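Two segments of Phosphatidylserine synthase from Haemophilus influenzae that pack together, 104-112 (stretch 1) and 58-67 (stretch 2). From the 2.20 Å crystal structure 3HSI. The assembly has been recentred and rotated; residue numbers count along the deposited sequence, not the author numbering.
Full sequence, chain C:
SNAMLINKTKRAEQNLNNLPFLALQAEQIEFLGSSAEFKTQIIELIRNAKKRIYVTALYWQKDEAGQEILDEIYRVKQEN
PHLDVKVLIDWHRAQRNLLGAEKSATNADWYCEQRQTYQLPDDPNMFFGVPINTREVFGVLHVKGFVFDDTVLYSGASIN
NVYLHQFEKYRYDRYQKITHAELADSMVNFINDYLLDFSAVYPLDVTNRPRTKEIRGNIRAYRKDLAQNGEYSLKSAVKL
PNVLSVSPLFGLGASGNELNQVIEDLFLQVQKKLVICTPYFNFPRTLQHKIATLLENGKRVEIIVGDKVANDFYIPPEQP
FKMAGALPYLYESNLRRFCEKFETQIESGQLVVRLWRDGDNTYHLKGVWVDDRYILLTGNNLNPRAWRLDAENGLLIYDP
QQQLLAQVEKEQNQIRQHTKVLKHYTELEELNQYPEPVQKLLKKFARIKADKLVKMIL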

# COMPACT_ATOMS: atom_id res chain seq x y z
N SER C 104 -13.07 -21.69 16.26
CA SER C 104 -11.77 -21.56 16.91
C SER C 104 -10.64 -22.07 16.00
O SER C 104 -9.62 -21.40 15.81
CB SER C 104 -11.76 -22.30 18.26
N ALA C 105 -10.83 -23.27 15.45
CA ALA C 105 -9.87 -23.84 14.53
C ALA C 105 -9.89 -23.00 13.25
O ALA C 105 -10.95 -22.55 12.80
CB ALA C 105 -10.24 -25.30 14.22
N THR C 106 -8.71 -22.79 12.67
CA THR C 106 -8.61 -22.13 11.38
C THR C 106 -8.87 -23.16 10.30
O THR C 106 -8.80 -24.37 10.52
CB THR C 106 -7.22 -21.53 11.16
OG1 THR C 106 -6.28 -22.60 11.08
CG2 THR C 106 -6.83 -20.57 12.31
N ASN C 107 -9.15 -22.66 9.11
CA ASN C 107 -9.25 -23.49 7.93
C ASN C 107 -8.04 -24.42 7.75
O ASN C 107 -8.22 -25.64 7.52
CB ASN C 107 -9.52 -22.62 6.70
CG ASN C 107 -10.91 -22.00 6.74
OD1 ASN C 107 -11.81 -22.48 7.46
ND2 ASN C 107 -11.12 -20.97 5.93
N ALA C 108 -6.84 -23.87 7.89
CA ALA C 108 -5.60 -24.68 7.87
C ALA C 108 -5.62 -25.83 8.92
O ALA C 108 -5.32 -26.98 8.61
CB ALA C 108 -4.33 -23.79 8.03
N ASP C 109 -6.02 -25.53 10.15
CA ASP C 109 -6.10 -26.58 11.18
C ASP C 109 -7.04 -27.68 10.70
O ASP C 109 -6.72 -28.86 10.81
CB ASP C 109 -6.59 -26.03 12.52
CG ASP C 109 -5.64 -25.05 13.12
OD1 ASP C 109 -4.42 -25.24 12.97
OD2 ASP C 109 -6.10 -24.08 13.79
N TRP C 110 -8.17 -27.28 10.13
CA TRP C 110 -9.15 -28.23 9.60
C TRP C 110 -8.64 -29.09 8.40
O TRP C 110 -8.91 -30.30 8.32
CB TRP C 110 -10.51 -27.53 9.34
CG TRP C 110 -11.55 -28.36 8.63
CD1 TRP C 110 -12.27 -29.40 9.15
CD2 TRP C 110 -12.00 -28.21 7.28
NE1 TRP C 110 -13.13 -29.92 8.20
CE2 TRP C 110 -12.98 -29.21 7.04
CE3 TRP C 110 -11.68 -27.32 6.23
CZ2 TRP C 110 -13.63 -29.34 5.81
CZ3 TRP C 110 -12.35 -27.44 5.02
CH2 TRP C 110 -13.30 -28.46 4.82
N TYR C 111 -7.89 -28.50 7.47
CA TYR C 111 -7.32 -29.27 6.38
C TYR C 111 -6.44 -30.39 6.92
O TYR C 111 -6.53 -31.51 6.44
CB TYR C 111 -6.53 -28.40 5.39
CG TYR C 111 -7.20 -27.15 4.84
CD1 TYR C 111 -8.55 -27.15 4.45
CD2 TYR C 111 -6.45 -25.95 4.68
CE1 TYR C 111 -9.16 -25.99 3.95
CE2 TYR C 111 -7.05 -24.80 4.17
CZ TYR C 111 -8.40 -24.82 3.81
OH TYR C 111 -9.00 -23.69 3.31
N CYS C 112 -5.62 -30.10 7.94
CA CYS C 112 -4.77 -31.12 8.61
C CYS C 112 -5.56 -32.20 9.29
O CYS C 112 -5.24 -33.38 9.17
CB CYS C 112 -3.94 -30.51 9.70
SG CYS C 112 -2.78 -29.36 9.13
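Stretch 2, residues 58-67: LYWQKDEAGQ

The most unusual feature of this contact is the way a backbone carbon of stretch 2 rests on an aromatic face: Lys-62 CA lies 3.6 Å from the centroid of the six-membered ring of Trp-110, only 17° off the ring normal. The alpha hydrogen of a residue beside two peptide groups is slightly polarized, and a wide indole suits it as a partner.

Stretch 2 reaches this point as an extended segment. Tyr-59, Trp-60 and Gln-61 have phi/psi values typical of extended chain, the backbone turns at Lys-62 (-66/9), and a helix begins at Glu-64. Asp-63 caps that helix, its OD1 accepting from Gly-66 N at 3.1 Å. Stretch 1 likewise passes from loop into helix, with Thr-106 as the cap: Thr-106 OG1 accepts from Asp-109 N at 3.1 Å. The nearest CA atoms of the two stretches are Asn-107 CA and Lys-62 CA, 5.5 Å apart, so the turn of stretch 2 lies by the first turn of the helix in stretch 1.

Asn-107 suits this junction because its amide can both accept and donate. Its OD1 takes a hydrogen bond from Lys-62 N at 3.0 Å, while its ND2 gives one to Gln-61 OE1 at 3.2 Å. Lys-62, with chi2 to chi4 all t, extends its chain back along the loop of stretch 1, and Lys-62 NZ donates to Ala-105 O at 2.8 Å. A long, flexible side chain can thus satisfy a loop carbonyl well beyond the turn.

The CA-to-CB bond of Trp-110 points toward stretch 2, and the residue has the largest covered area in the contact. Round its edge, Trp-110 CZ3 meets Trp-60 CD1 at 3.8 Å, and Trp-110 CH2 lies 3.5 Å from Gly-66 O. The indole also offers a donor: Trp-110 NE1 bonds to Gln-67 OE1 at 3.1 Å, so a largely apolar ring leaves its polar group paired. The six-membered ring of Trp-110 and the five-membered ring of Trp-60 meet obliquely, planes at 44°. Gly-66 O is itself held by Trp-60 NE1 at 3.1 Å. A CB on Gly-66 in ideal geometry would come within 1.7 Å of Gln-61 O, so the close approach of the helix to the preceding segment depends on glycine.

One turn beyond Asn-107, Tyr-111 directs its phenol to the extended segment, and Tyr-111 OH donates to Trp-60 O at 2.6 Å. A water completes the polar network: it donates to Tyr-111 OH (2.5 Å from the water oxygen) and accepts from Trp-60 N and Asn-107 ND2, each 3.1 Å from that oxygen.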

# COMPACT_ATOMS: atom_id res chain seq x y z
N LEU C 58 -10.23 -17.78 -2.99
CA LEU C 58 -9.78 -16.96 -1.87
C LEU C 58 -9.72 -17.84 -0.60
O LEU C 58 -8.71 -17.86 0.11
CB LEU C 58 -10.72 -15.78 -1.65
CG LEU C 58 -10.35 -14.86 -0.45
CD1 LEU C 58 -8.92 -14.29 -0.55
CD2 LEU C 58 -11.39 -13.70 -0.28
N TYR C 59 -10.77 -18.61 -0.36
CA TYR C 59 -10.74 -19.49 0.79
C TYR C 59 -11.60 -20.70 0.60
O TYR C 59 -12.43 -20.73 -0.31
CB TYR C 59 -11.11 -18.75 2.08
CG TYR C 59 -12.48 -18.11 2.11
CD1 TYR C 59 -13.57 -18.78 2.65
CD2 TYR C 59 -12.68 -16.80 1.66
CE1 TYR C 59 -14.81 -18.18 2.73
CE2 TYR C 59 -13.92 -16.19 1.73
CZ TYR C 59 -14.99 -16.89 2.26
OH TYR C 59 -16.23 -16.32 2.35
N TRP C 60 -11.40 -21.70 1.45
CA TRP C 60 -12.23 -22.86 1.48
C TRP C 60 -12.49 -23.12 2.97
O TRP C 60 -11.60 -23.51 3.73
CB TRP C 60 -11.50 -24.01 0.81
CG TRP C 60 -12.25 -25.28 0.73
CD1 TRP C 60 -13.05 -25.84 1.68
CD2 TRP C 60 -12.21 -26.21 -0.36
NE1 TRP C 60 -13.52 -27.05 1.26
CE2 TRP C 60 -13.02 -27.31 0.00
CE3 TRP C 60 -11.55 -26.23 -1.60
CZ2 TRP C 60 -13.20 -28.42 -0.83
CZ3 TRP C 60 -11.72 -27.34 -2.43
CH2 TRP C 60 -12.56 -28.40 -2.05
N GLN C 61 -13.74 -22.85 3.38
CA GLN C 61 -14.10 -22.77 4.79
C GLN C 61 -14.41 -24.14 5.39
O GLN C 61 -15.00 -25.00 4.74
CB GLN C 61 -15.32 -21.87 4.92
CG GLN C 61 -15.73 -21.53 6.33
CD GLN C 61 -14.75 -20.57 7.00
OE1 GLN C 61 -14.03 -19.82 6.33
NE2 GLN C 61 -14.72 -20.59 8.31
N LYS C 62 -14.05 -24.30 6.65
CA LYS C 62 -14.37 -25.51 7.40
C LYS C 62 -15.87 -25.77 7.71
O LYS C 62 -16.17 -26.66 8.50
CB LYS C 62 -13.61 -25.48 8.72
CG LYS C 62 -13.87 -24.21 9.52
CD LYS C 62 -13.23 -24.24 10.90
CE LYS C 62 -13.95 -23.21 11.79
NZ LYS C 62 -13.64 -23.37 13.24
N ASP C 63 -16.81 -25.02 7.15
CA ASP C 63 -18.20 -25.20 7.55
C ASP C 63 -18.81 -26.42 6.83
O ASP C 63 -18.08 -27.23 6.26
CB ASP C 63 -18.99 -23.91 7.31
CG ASP C 63 -18.94 -23.47 5.84
OD1 ASP C 63 -18.63 -24.33 4.98
OD2 ASP C 63 -19.25 -22.28 5.55
N GLU C 64 -20.14 -26.55 6.84
CA GLU C 64 -20.78 -27.78 6.33
C GLU C 64 -20.66 -27.98 4.82
O GLU C 64 -20.52 -29.12 4.36
CB GLU C 64 -22.25 -27.86 6.73
CG GLU C 64 -22.44 -28.03 8.21
CD GLU C 64 -22.64 -26.70 8.95
OE1 GLU C 64 -22.10 -25.64 8.55
OE2 GLU C 64 -23.36 -26.72 9.97
N ALA C 65 -20.76 -26.90 4.07
CA ALA C 65 -20.53 -26.94 2.62
C ALA C 65 -19.05 -27.30 2.30
O ALA C 65 -18.78 -28.18 1.47
CB ALA C 65 -20.94 -25.61 1.96
N GLY C 66 -18.11 -26.65 2.99
CA GLY C 66 -16.69 -26.98 2.84
C GLY C 66 -16.43 -28.47 3.02
O GLY C 66 -15.66 -29.07 2.26
N GLN C 67 -17.09 -29.06 4.02
CA GLN C 67 -16.91 -30.43 4.40
C GLN C 67 -17.50 -31.37 3.35
O GLN C 67 -16.90 -32.39 3.02
CB GLN C 67 -17.56 -30.70 5.76
CG GLN C 67 -17.41 -32.15 6.27
CD GLN C 67 -15.97 -32.48 6.69
OE1 GLN C 67 -15.43 -31.90 7.64
NE2 GLN C 67 -15.33 -33.41 5.96
O HOH W 1 -9.20 -21.16 3.51